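Local structure of putative uronate isomerase (Thermotoga maritima, 4NAR) at residues P131-F139 against A206-I214; V282-Q293 against N348-G358. The protein is of unconfirmed function but may interconvert the stereoisomers of lactate or a related hydroxy acid, as lactate racemases do. All coordinates share one frame; numbering follows the deposited sequence.

Contact 1 of 2, residues P131-F139 against A206-I214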
loop_
_atom_site.group_PDB
_atom_site.type_symbol
_atom_site.label_atom_id
_atom_site.label_comp_id
_atom_site.label_asym_id
_atom_site.label_seq_id
_atom_site.Cartn_x
_atom_site.Cartn_y
_atom_site.Cartn_z
ATOM N N PRO A 131 1.262 -16.678 13.286
ATOM C CA PRO A 131 2.357 -17.218 12.467
ATOM C C PRO A 131 2.782 -16.217 11.383
ATOM O O PRO A 131 1.934 -15.514 10.816
ATOM C CB PRO A 131 1.745 -18.478 11.838
ATOM C CG PRO A 131 0.240 -18.208 11.830
ATOM C CD PRO A 131 -0.023 -17.369 13.055
ATOM N N ILE A 132 4.087 -16.141 11.126
ATOM C CA ILE A 132 4.618 -15.289 10.066
ATOM C C ILE A 132 5.061 -16.148 8.887
ATOM O O ILE A 132 6.007 -16.935 9.001
ATOM C CB ILE A 132 5.819 -14.447 10.565
ATOM C CG1 ILE A 132 5.370 -13.528 11.702
ATOM C CG2 ILE A 132 6.417 -13.614 9.446
ATOM C CD1 ILE A 132 6.022 -13.862 13.017
ATOM N N LYS A 133 4.383 -15.980 7.755
ATOM C CA LYS A 133 4.684 -16.762 6.560
ATOM C C LYS A 133 4.893 -15.855 5.351
ATOM O O LYS A 133 4.017 -15.033 5.013
ATOM C CB LYS A 133 3.549 -17.749 6.274
ATOM C CG LYS A 133 3.228 -18.673 7.432
ATOM C CD LYS A 133 2.075 -19.583 7.071
ATOM C CE LYS A 133 1.481 -20.241 8.310
ATOM N NZ LYS A 133 0.002 -20.388 8.156
ATOM N N VAL A 134 6.047 -16.005 4.699
ATOM C CA VAL A 134 6.381 -15.167 3.560
ATOM C C VAL A 134 6.850 -16.020 2.379
ATOM O O VAL A 134 7.177 -17.214 2.561
ATOM C CB VAL A 134 7.451 -14.125 3.941
ATOM C CG1 VAL A 134 6.859 -13.126 4.925
ATOM C CG2 VAL A 134 8.674 -14.817 4.541
ATOM N N ASN A 135 6.857 -15.414 1.184
ATOM C CA ASN A 135 7.194 -16.139 -0.038
ATOM C C ASN A 135 8.491 -16.893 0.170
ATOM O O ASN A 135 9.469 -16.311 0.681
ATOM C CB ASN A 135 7.369 -15.198 -1.234
ATOM C CG ASN A 135 7.268 -15.939 -2.558
ATOM O OD1 ASN A 135 8.131 -16.747 -2.890
ATOM N ND2 ASN A 135 6.187 -15.693 -3.302
ATOM N N ARG A 136 8.510 -18.174 -0.201
ATOM C CA ARG A 136 9.672 -19.009 0.112
ATOM C C ARG A 136 10.898 -18.611 -0.716
ATOM O O ARG A 136 12.031 -18.979 -0.372
ATOM C CB ARG A 136 9.349 -20.497 -0.028
ATOM C CG ARG A 136 8.677 -20.846 -1.337
ATOM C CD ARG A 136 8.509 -22.351 -1.458
ATOM N NE ARG A 136 9.017 -22.813 -2.750
ATOM C CZ ARG A 136 10.128 -23.529 -2.914
ATOM N NH1 ARG A 136 10.852 -23.901 -1.862
ATOM N NH2 ARG A 136 10.505 -23.890 -4.136
ATOM N N LEU A 137 10.677 -17.825 -1.773
ATOM C CA LEU A 137 11.788 -17.292 -2.569
ATOM C C LEU A 137 12.832 -16.546 -1.744
ATOM O O LEU A 137 14.026 -16.635 -2.038
ATOM C CB LEU A 137 11.302 -16.396 -3.708
ATOM C CG LEU A 137 11.010 -17.065 -5.057
ATOM C CD1 LEU A 137 10.260 -16.071 -5.939
ATOM C CD2 LEU A 137 12.300 -17.516 -5.747
ATOM N N LEU A 138 12.394 -15.824 -0.712
ATOM C CA LEU A 138 13.328 -15.141 0.186
ATOM C C LEU A 138 14.451 -16.015 0.728
ATOM O O LEU A 138 15.501 -15.489 1.101
ATOM C CB LEU A 138 12.600 -14.514 1.371
ATOM C CG LEU A 138 11.810 -13.269 0.985
ATOM C CD1 LEU A 138 11.321 -12.582 2.253
ATOM C CD2 LEU A 138 12.656 -12.334 0.109
ATOM N N PHE A 139 14.240 -17.333 0.771
ATOM C CA PHE A 139 15.184 -18.225 1.452
ATOM C C PHE A 139 15.919 -19.195 0.543
ATOM O O PHE A 139 16.586 -20.110 1.025
ATOM C CB PHE A 139 14.482 -18.963 2.596
ATOM C CG PHE A 139 13.644 -18.047 3.437
ATOM C CD1 PHE A 139 14.249 -17.116 4.287
ATOM C CD2 PHE A 139 12.263 -18.059 3.327
ATOM C CE1 PHE A 139 13.481 -16.234 5.040
ATOM C CE2 PHE A 139 11.482 -17.178 4.076
ATOM C CZ PHE A 139 12.094 -16.257 4.935
ATOM N N ALA A 206 7.926 -8.718 13.191
ATOM C CA ALA A 206 7.890 -9.909 12.347
ATOM C C ALA A 206 9.085 -9.987 11.372
ATOM O O ALA A 206 9.653 -11.068 11.131
ATOM C CB ALA A 206 6.598 -9.941 11.600
ATOM N N SER A 207 9.477 -8.836 10.829
ATOM C CA SER A 207 10.547 -8.794 9.839
ATOM C C SER A 207 11.885 -9.200 10.425
ATOM O O SER A 207 12.753 -9.702 9.706
ATOM C CB SER A 207 10.667 -7.407 9.215
ATOM O OG SER A 207 9.440 -7.052 8.612
ATOM N N GLU A 208 12.058 -8.954 11.721
ATOM C CA GLU A 208 13.270 -9.368 12.411
ATOM C C GLU A 208 13.507 -10.864 12.219
ATOM O O GLU A 208 14.603 -11.293 11.850
ATOM C CB GLU A 208 13.143 -9.074 13.894
ATOM C CG GLU A 208 13.869 -7.824 14.323
ATOM C CD GLU A 208 14.032 -7.756 15.831
ATOM O OE1 GLU A 208 13.019 -7.509 16.540
ATOM O OE2 GLU A 208 15.176 -7.967 16.302
HETATM N N MSE A 209 12.464 -11.654 12.461
HETATM C CA MSE A 209 12.566 -13.107 12.334
HETATM C C MSE A 209 12.819 -13.526 10.880
HETATM O O MSE A 209 13.468 -14.545 10.609
HETATM C CB MSE A 209 11.297 -13.770 12.869
HETATM C CG MSE A 209 11.344 -14.118 14.353
HETATM SE SE MSE A 209 9.568 -14.687 14.941
HETATM C CE MSE A 209 8.723 -12.930 14.930
ATOM N N ILE A 210 12.295 -12.729 9.952
ATOM C CA ILE A 210 12.485 -12.974 8.530
ATOM C C ILE A 210 13.938 -12.731 8.137
ATOM O O ILE A 210 14.581 -13.615 7.557
ATOM C CB ILE A 210 11.529 -12.087 7.680
ATOM C CG1 ILE A 210 10.074 -12.491 7.943
ATOM C CG2 ILE A 210 11.870 -12.153 6.182
ATOM C CD1 ILE A 210 9.055 -11.644 7.218
ATOM N N PHE A 211 14.467 -11.548 8.450
ATOM C CA PHE A 211 15.826 -11.214 8.018
ATOM C C PHE A 211 16.907 -12.078 8.651
ATOM O O PHE A 211 17.997 -12.257 8.086
ATOM C CB PHE A 211 16.117 -9.734 8.193
ATOM C CG PHE A 211 15.541 -8.901 7.098
ATOM C CD1 PHE A 211 16.354 -8.395 6.097
ATOM C CD2 PHE A 211 14.167 -8.669 7.039
ATOM C CE1 PHE A 211 15.807 -7.634 5.063
ATOM C CE2 PHE A 211 13.614 -7.938 6.025
ATOM C CZ PHE A 211 14.426 -7.411 5.029
ATOM N N GLU A 212 16.585 -12.623 9.816
ATOM C CA GLU A 212 17.423 -13.619 10.458
ATOM C C GLU A 212 17.627 -14.841 9.554
ATOM O O GLU A 212 18.742 -15.346 9.429
ATOM C CB GLU A 212 16.772 -14.061 11.762
ATOM C CG GLU A 212 17.635 -13.850 12.995
ATOM C CD GLU A 212 17.413 -14.940 14.028
ATOM O OE1 GLU A 212 16.243 -15.363 14.212
ATOM O OE2 GLU A 212 18.408 -15.395 14.630
ATOM N N LYS A 213 16.553 -15.321 8.928
ATOM C CA LYS A 213 16.643 -16.545 8.130
ATOM C C LYS A 213 17.159 -16.327 6.691
ATOM O O LYS A 213 17.597 -17.277 6.035
ATOM C CB LYS A 213 15.309 -17.294 8.136
ATOM C CG LYS A 213 14.948 -17.899 9.499
ATOM C CD LYS A 213 16.002 -18.922 9.950
ATOM C CE LYS A 213 16.523 -18.607 11.366
ATOM N NZ LYS A 213 17.961 -19.000 11.543
ATOM N N ILE A 214 17.120 -15.087 6.207
ATOM C CA ILE A 214 17.687 -14.765 4.891
ATOM C C ILE A 214 19.206 -14.836 4.924
ATOM O O ILE A 214 19.837 -14.136 5.713
ATOM C CB ILE A 214 17.302 -13.345 4.432
ATOM C CG1 ILE A 214 15.796 -13.260 4.186
ATOM C CG2 ILE A 214 18.117 -12.929 3.188
ATOM C CD1 ILE A 214 15.313 -11.842 3.993
#

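Contact 2 of 2, residues V282-Q293 against N348-G358. With SO4 (sulfate ion), chain B; SO4 (sulfate ion), chain C.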
loop_
_atom_site.group_PDB
_atom_site.type_symbol
_atom_site.label_atom_id
_atom_site.label_comp_id
_atom_site.label_asym_id
_atom_site.label_seq_id
_atom_site.Cartn_x
_atom_site.Cartn_y
_atom_site.Cartn_z
ATOM N N VAL A 282 -12.093 -0.943 -5.977
ATOM C CA VAL A 282 -12.359 -0.099 -4.809
ATOM C C VAL A 282 -11.275 -0.244 -3.726
ATOM O O VAL A 282 -10.896 0.742 -3.069
ATOM C CB VAL A 282 -13.758 -0.367 -4.233
ATOM C CG1 VAL A 282 -14.029 0.541 -3.051
ATOM C CG2 VAL A 282 -14.821 -0.153 -5.330
ATOM N N TRP A 283 -10.760 -1.465 -3.579
ATOM C CA TRP A 283 -9.683 -1.755 -2.634
ATOM C C TRP A 283 -8.568 -0.718 -2.709
ATOM O O TRP A 283 -8.095 -0.255 -1.679
ATOM C CB TRP A 283 -9.093 -3.142 -2.890
ATOM C CG TRP A 283 -8.306 -3.710 -1.725
ATOM C CD1 TRP A 283 -6.939 -3.804 -1.607
ATOM C CD2 TRP A 283 -8.850 -4.291 -0.532
ATOM N NE1 TRP A 283 -6.608 -4.409 -0.411
ATOM C CE2 TRP A 283 -7.761 -4.716 0.267
ATOM C CE3 TRP A 283 -10.157 -4.506 -0.067
ATOM C CZ2 TRP A 283 -7.943 -5.339 1.519
ATOM C CZ3 TRP A 283 -10.338 -5.126 1.165
ATOM C CH2 TRP A 283 -9.236 -5.525 1.951
ATOM N N THR A 284 -8.143 -0.347 -3.915
ATOM C CA THR A 284 -7.146 0.712 -4.023
ATOM C C THR A 284 -7.743 2.107 -4.235
ATOM O O THR A 284 -7.179 3.103 -3.749
ATOM C CB THR A 284 -6.113 0.430 -5.107
ATOM O OG1 THR A 284 -6.786 0.083 -6.331
ATOM C CG2 THR A 284 -5.194 -0.697 -4.671
ATOM N N ALA A 285 -8.869 2.197 -4.943
ATOM C CA ALA A 285 -9.453 3.513 -5.200
ATOM C C ALA A 285 -9.952 4.163 -3.902
ATOM O O ALA A 285 -10.141 5.392 -3.843
ATOM C CB ALA A 285 -10.552 3.437 -6.220
ATOM N N GLY A 286 -10.134 3.337 -2.867
ATOM C CA GLY A 286 -10.484 3.815 -1.534
ATOM C C GLY A 286 -9.487 4.823 -0.957
ATOM O O GLY A 286 -9.843 5.594 -0.052
ATOM N N LYS A 287 -8.250 4.819 -1.468
ATOM C CA LYS A 287 -7.257 5.867 -1.148
ATOM C C LYS A 287 -7.819 7.292 -1.284
ATOM O O LYS A 287 -7.397 8.211 -0.571
ATOM C CB LYS A 287 -6.012 5.727 -2.027
ATOM C CG LYS A 287 -4.886 4.914 -1.395
ATOM C CD LYS A 287 -4.089 4.150 -2.454
ATOM C CE LYS A 287 -2.859 3.494 -1.850
ATOM N NZ LYS A 287 -3.205 2.639 -0.665
ATOM N N GLY A 288 -8.775 7.455 -2.199
ATOM C CA GLY A 288 -9.481 8.712 -2.363
ATOM C C GLY A 288 -10.175 9.168 -1.093
ATOM O O GLY A 288 -10.160 10.361 -0.771
ATOM N N SER A 289 -10.784 8.231 -0.367
ATOM C CA SER A 289 -11.372 8.570 0.927
ATOM C C SER A 289 -10.307 8.760 2.033
ATOM O O SER A 289 -10.329 9.775 2.758
ATOM C CB SER A 289 -12.408 7.529 1.340
ATOM O OG SER A 289 -12.788 7.686 2.701
ATOM N N TYR A 290 -9.370 7.809 2.152
ATOM C CA TYR A 290 -8.386 7.852 3.248
ATOM C C TYR A 290 -7.607 9.167 3.292
ATOM O O TYR A 290 -7.326 9.690 4.379
ATOM C CB TYR A 290 -7.357 6.720 3.163
ATOM C CG TYR A 290 -7.895 5.368 2.771
ATOM C CD1 TYR A 290 -9.123 4.907 3.243
ATOM C CD2 TYR A 290 -7.168 4.541 1.922
ATOM C CE1 TYR A 290 -9.601 3.667 2.879
ATOM C CE2 TYR A 290 -7.643 3.290 1.549
ATOM C CZ TYR A 290 -8.861 2.859 2.028
ATOM O OH TYR A 290 -9.337 1.619 1.650
ATOM N N LYS A 291 -7.237 9.691 2.122
ATOM C CA LYS A 291 -6.377 10.882 2.079
ATOM C C LYS A 291 -7.092 12.154 2.518
ATOM O O LYS A 291 -6.455 13.198 2.691
ATOM C CB LYS A 291 -5.756 11.089 0.693
ATOM C CG LYS A 291 -4.827 9.961 0.256
ATOM C CD LYS A 291 -3.743 9.712 1.288
ATOM C CE LYS A 291 -2.409 9.394 0.621
ATOM N NZ LYS A 291 -2.345 8.086 -0.117
ATOM N N LEU A 292 -8.405 12.056 2.727
ATOM C CA LEU A 292 -9.196 13.214 3.121
ATOM C C LEU A 292 -9.754 13.113 4.548
ATOM O O LEU A 292 -10.653 13.871 4.918
ATOM C CB LEU A 292 -10.327 13.428 2.108
ATOM C CG LEU A 292 -9.846 13.722 0.669
ATOM C CD1 LEU A 292 -10.994 13.722 -0.352
ATOM C CD2 LEU A 292 -9.040 15.043 0.606
ATOM N N GLN A 293 -9.215 12.202 5.357
ATOM C CA GLN A 293 -9.820 11.911 6.669
ATOM C C GLN A 293 -9.149 12.505 7.912
ATOM O O GLN A 293 -9.603 12.248 9.032
ATOM C CB GLN A 293 -9.989 10.401 6.866
ATOM C CG GLN A 293 -11.081 9.788 6.005
ATOM C CD GLN A 293 -11.301 8.314 6.318
ATOM O OE1 GLN A 293 -11.219 7.882 7.487
ATOM N NE2 GLN A 293 -11.565 7.527 5.268
ATOM N N ASN A 348 -9.202 -8.101 7.528
ATOM C CA ASN A 348 -8.625 -7.220 6.515
ATOM C C ASN A 348 -9.768 -6.496 5.784
ATOM O O ASN A 348 -9.799 -5.257 5.726
ATOM C CB ASN A 348 -7.737 -8.025 5.540
ATOM C CG ASN A 348 -6.804 -7.138 4.691
ATOM O OD1 ASN A 348 -6.959 -5.904 4.610
ATOM N ND2 ASN A 348 -5.833 -7.779 4.044
ATOM N N VAL A 349 -10.708 -7.271 5.249
ATOM C CA VAL A 349 -11.962 -6.727 4.723
ATOM C C VAL A 349 -12.685 -5.831 5.750
ATOM O O VAL A 349 -13.168 -4.737 5.409
ATOM C CB VAL A 349 -12.920 -7.856 4.285
ATOM C CG1 VAL A 349 -14.294 -7.288 3.887
ATOM C CG2 VAL A 349 -12.303 -8.669 3.150
ATOM N N ALA A 350 -12.759 -6.294 6.999
ATOM C CA ALA A 350 -13.394 -5.502 8.046
ATOM C C ALA A 350 -12.703 -4.145 8.180
ATOM O O ALA A 350 -13.363 -3.094 8.226
ATOM C CB ALA A 350 -13.381 -6.251 9.392
ATOM N N ALA A 351 -11.373 -4.163 8.238
ATOM C CA ALA A 351 -10.621 -2.915 8.372
ATOM C C ALA A 351 -10.837 -2.009 7.144
ATOM O O ALA A 351 -11.015 -0.787 7.276
ATOM C CB ALA A 351 -9.119 -3.204 8.603
ATOM N N HIS A 352 -10.834 -2.617 5.958
ATOM C CA HIS A 352 -10.982 -1.882 4.698
ATOM C C HIS A 352 -12.271 -1.051 4.660
ATOM O O HIS A 352 -12.271 0.148 4.349
ATOM C CB HIS A 352 -11.003 -2.866 3.533
ATOM C CG HIS A 352 -11.637 -2.316 2.285
ATOM N ND1 HIS A 352 -11.022 -1.383 1.484
ATOM C CD2 HIS A 352 -12.829 -2.599 1.700
ATOM C CE1 HIS A 352 -11.811 -1.102 0.450
ATOM N NE2 HIS A 352 -12.908 -1.819 0.565
ATOM N N VAL A 353 -13.365 -1.731 4.973
ATOM C CA VAL A 353 -14.696 -1.146 5.010
ATOM C C VAL A 353 -14.778 0.082 5.959
ATOM O O VAL A 353 -15.273 1.136 5.580
ATOM C CB VAL A 353 -15.715 -2.282 5.331
ATOM C CG1 VAL A 353 -16.740 -1.854 6.351
ATOM C CG2 VAL A 353 -16.325 -2.824 4.032
ATOM N N ILE A 354 -14.261 -0.040 7.174
ATOM C CA ILE A 354 -14.211 1.092 8.091
ATOM C C ILE A 354 -13.336 2.197 7.509
ATOM O O ILE A 354 -13.698 3.382 7.545
ATOM C CB ILE A 354 -13.606 0.690 9.441
ATOM C CG1 ILE A 354 -14.417 -0.445 10.084
ATOM C CG2 ILE A 354 -13.510 1.916 10.373
ATOM C CD1 ILE A 354 -13.731 -1.102 11.303
ATOM N N ASN A 355 -12.178 1.800 6.988
ATOM C CA ASN A 355 -11.248 2.735 6.377
ATOM C C ASN A 355 -11.907 3.615 5.302
ATOM O O ASN A 355 -11.752 4.850 5.298
ATOM C CB ASN A 355 -10.053 1.970 5.808
ATOM C CG ASN A 355 -9.031 1.601 6.884
ATOM O OD1 ASN A 355 -8.938 2.275 7.929
ATOM N ND2 ASN A 355 -8.248 0.543 6.627
ATOM N N VAL A 356 -12.649 2.975 4.402
ATOM C CA VAL A 356 -13.369 3.702 3.370
ATOM C C VAL A 356 -14.504 4.574 3.940
ATOM O O VAL A 356 -14.595 5.776 3.617
ATOM C CB VAL A 356 -13.952 2.765 2.301
ATOM C CG1 VAL A 356 -14.848 3.560 1.332
ATOM C CG2 VAL A 356 -12.833 2.029 1.546
ATOM N N ARG A 357 -15.348 3.989 4.794
ATOM C CA ARG A 357 -16.566 4.678 5.230
ATOM C C ARG A 357 -16.286 5.892 6.125
ATOM O O ARG A 357 -17.009 6.902 6.070
ATOM C CB ARG A 357 -17.563 3.726 5.906
ATOM C CG ARG A 357 -18.956 4.328 5.986
ATOM C CD ARG A 357 -19.518 4.561 4.570
ATOM N NE ARG A 357 -20.739 5.380 4.519
ATOM C CZ ARG A 357 -20.762 6.716 4.604
ATOM N NH1 ARG A 357 -19.630 7.413 4.774
ATOM N NH2 ARG A 357 -21.921 7.367 4.525
ATOM N N GLY A 358 -15.231 5.798 6.931
ATOM C CA GLY A 358 -14.857 6.894 7.807
ATOM C C GLY A 358 -15.598 6.914 9.136
ATOM O O GLY A 358 -16.303 5.959 9.500
HETATM S S SO4 B . -3.275 -5.415 1.213
HETATM O O1 SO4 B . -2.508 -5.165 2.445
HETATM O O2 SO4 B . -2.371 -5.950 0.182
HETATM O O3 SO4 B . -4.358 -6.366 1.503
HETATM O O4 SO4 B . -3.866 -4.146 0.737
HETATM S S SO4 C . -0.447 0.062 -1.123
HETATM O O1 SO4 C . 0.836 0.284 -0.424
HETATM O O2 SO4 C . -0.298 -1.046 -2.085
HETATM O O3 SO4 C . -1.540 -0.274 -0.194
HETATM O O4 SO4 C . -0.772 1.300 -1.839
HETATM O O HOH W 1 -7.707 -0.688 1.343
HETATM O O HOH W 2 -11.876 5.248 8.662
#

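Contact 1 of 2, residues P131-F139 against A206-I214
Ala-206 and Ile-132 meet where helix 198-213 packs across a two-stranded antiparallel sheet, strands 107-113 and 130-135; the short axes pass 9.4 Å apart at an angle of 51°. CB of Ala-206 rests 3.8 Å from CG1 of Ile-132. Met-209, present as selenomethionine, crosses Ile-132 at about a right angle, and the bend of its chain at chi3 (-73°) lays CE just 3.4 Å from Ile-132 CD1, a tight methyl contact. Ile-210 is the busiest residue of the helix. One branch runs out to CD1, which meets Val-134 CG1 tip to tip at 3.5 Å; the other, CG2, reaches Leu-138 CD1 at 4.0 Å. Its carbonyl O, already accepting from the backbone N of Lys-213 and of Ile-214, lies at the edge of the Phe-139 ring. Leu-138 also touches Ile-145 and Phe-147 of strand 144-150, tying this layer to the large mixed sheet. Lys-213 offers its CB to Phe-139 CE1 while its amine leads away. Last comes Ile-214, whose CG1 lies 3.9 Å from Phe-139 CE1 and 3.8 Å from the carbonyl O of Leu-138.

Contact 2 of 2, residues V282-Q293 against N348-G358
An anion pocket and the C-terminal end of helix 347-357 mark the two ends of this contact, in which Trp-283 stacks on His-352 and the turns of 282-293 follow the helix. The indole, swung out with CG anti to the backbone N (chi1 -161°), puts its six-membered ring over one face of the imidazole in an offset stack, centroids 4.3 Å apart and planes at 28°. NE2 of His-352 is hydrogen-bonded to Tyr-329 OH, which helps fix the ring's rotation. Trp-283 NE1 donates to sulfate O4 at 3.0 Å, and Asn-348 ND2 reaches O3 of the same ion at 3.3 Å; Thr-72 OG1 and His-180 NE2 also hydrogen-bond to it. Asn-348 OD1 meanwhile sits at the indole edge, 3.3 Å from Trp-283 CZ2. With an alanine at Trp-283, the sulfate would probably be held less firmly for want of the indole N-H, and the imidazole would lose the flat cover on one face. A water donating to Trp-283 O also pairs with Tyr-290 OH. The Tyr-290 ring carries Gly-286 O over the centre of one face, 3.2 Å above it, and turns its edge to Asn-355 O. Farther along, side chains serve carbonyls of the last helical turn: Ser-289 OG donates to Val-356 O at 2.8 Å, and Gln-293 NE2 to Asn-355 O at 2.7 Å, almost straight (167°). The same NE2 also donates to Ser-289 OG. Gly-358, with positive phi, leaves the helix. The second sulfate receives weak bonds from Lys-287 NZ, whose charge is also paired with Glu-155. Both sulfates probably come from the crystallisation liquor; their binding is consistent with an anion-binding cleft between lobes, where lactate racemases hold their active site.

Overall arrangement
Both contacts are largely buried, yet they lie on opposite sides of the chain's centre, 28 Å apart between centres and about 12 Å between nearest atoms. Contact 1 is the more peripheral: a helix against a small sheet, joined by methyls and a phenyl ring with no hydrogen bond across it. Contact 2, nearer the middle, is helix against helical turns and mixes an aromatic stack with hydrogen bonds, waters and sulfates. Helix 173-186 comes near both: Glu-174 forms a salt bridge with Lys-133 of contact 1, while Val-176, Asp-177, His-180 and Val-184 touch Asn-348 or Asn-355 of contact 2. The apolar contact thus lies farther out, and the one rich in polar groups, with its two sulfates, nearer the centre.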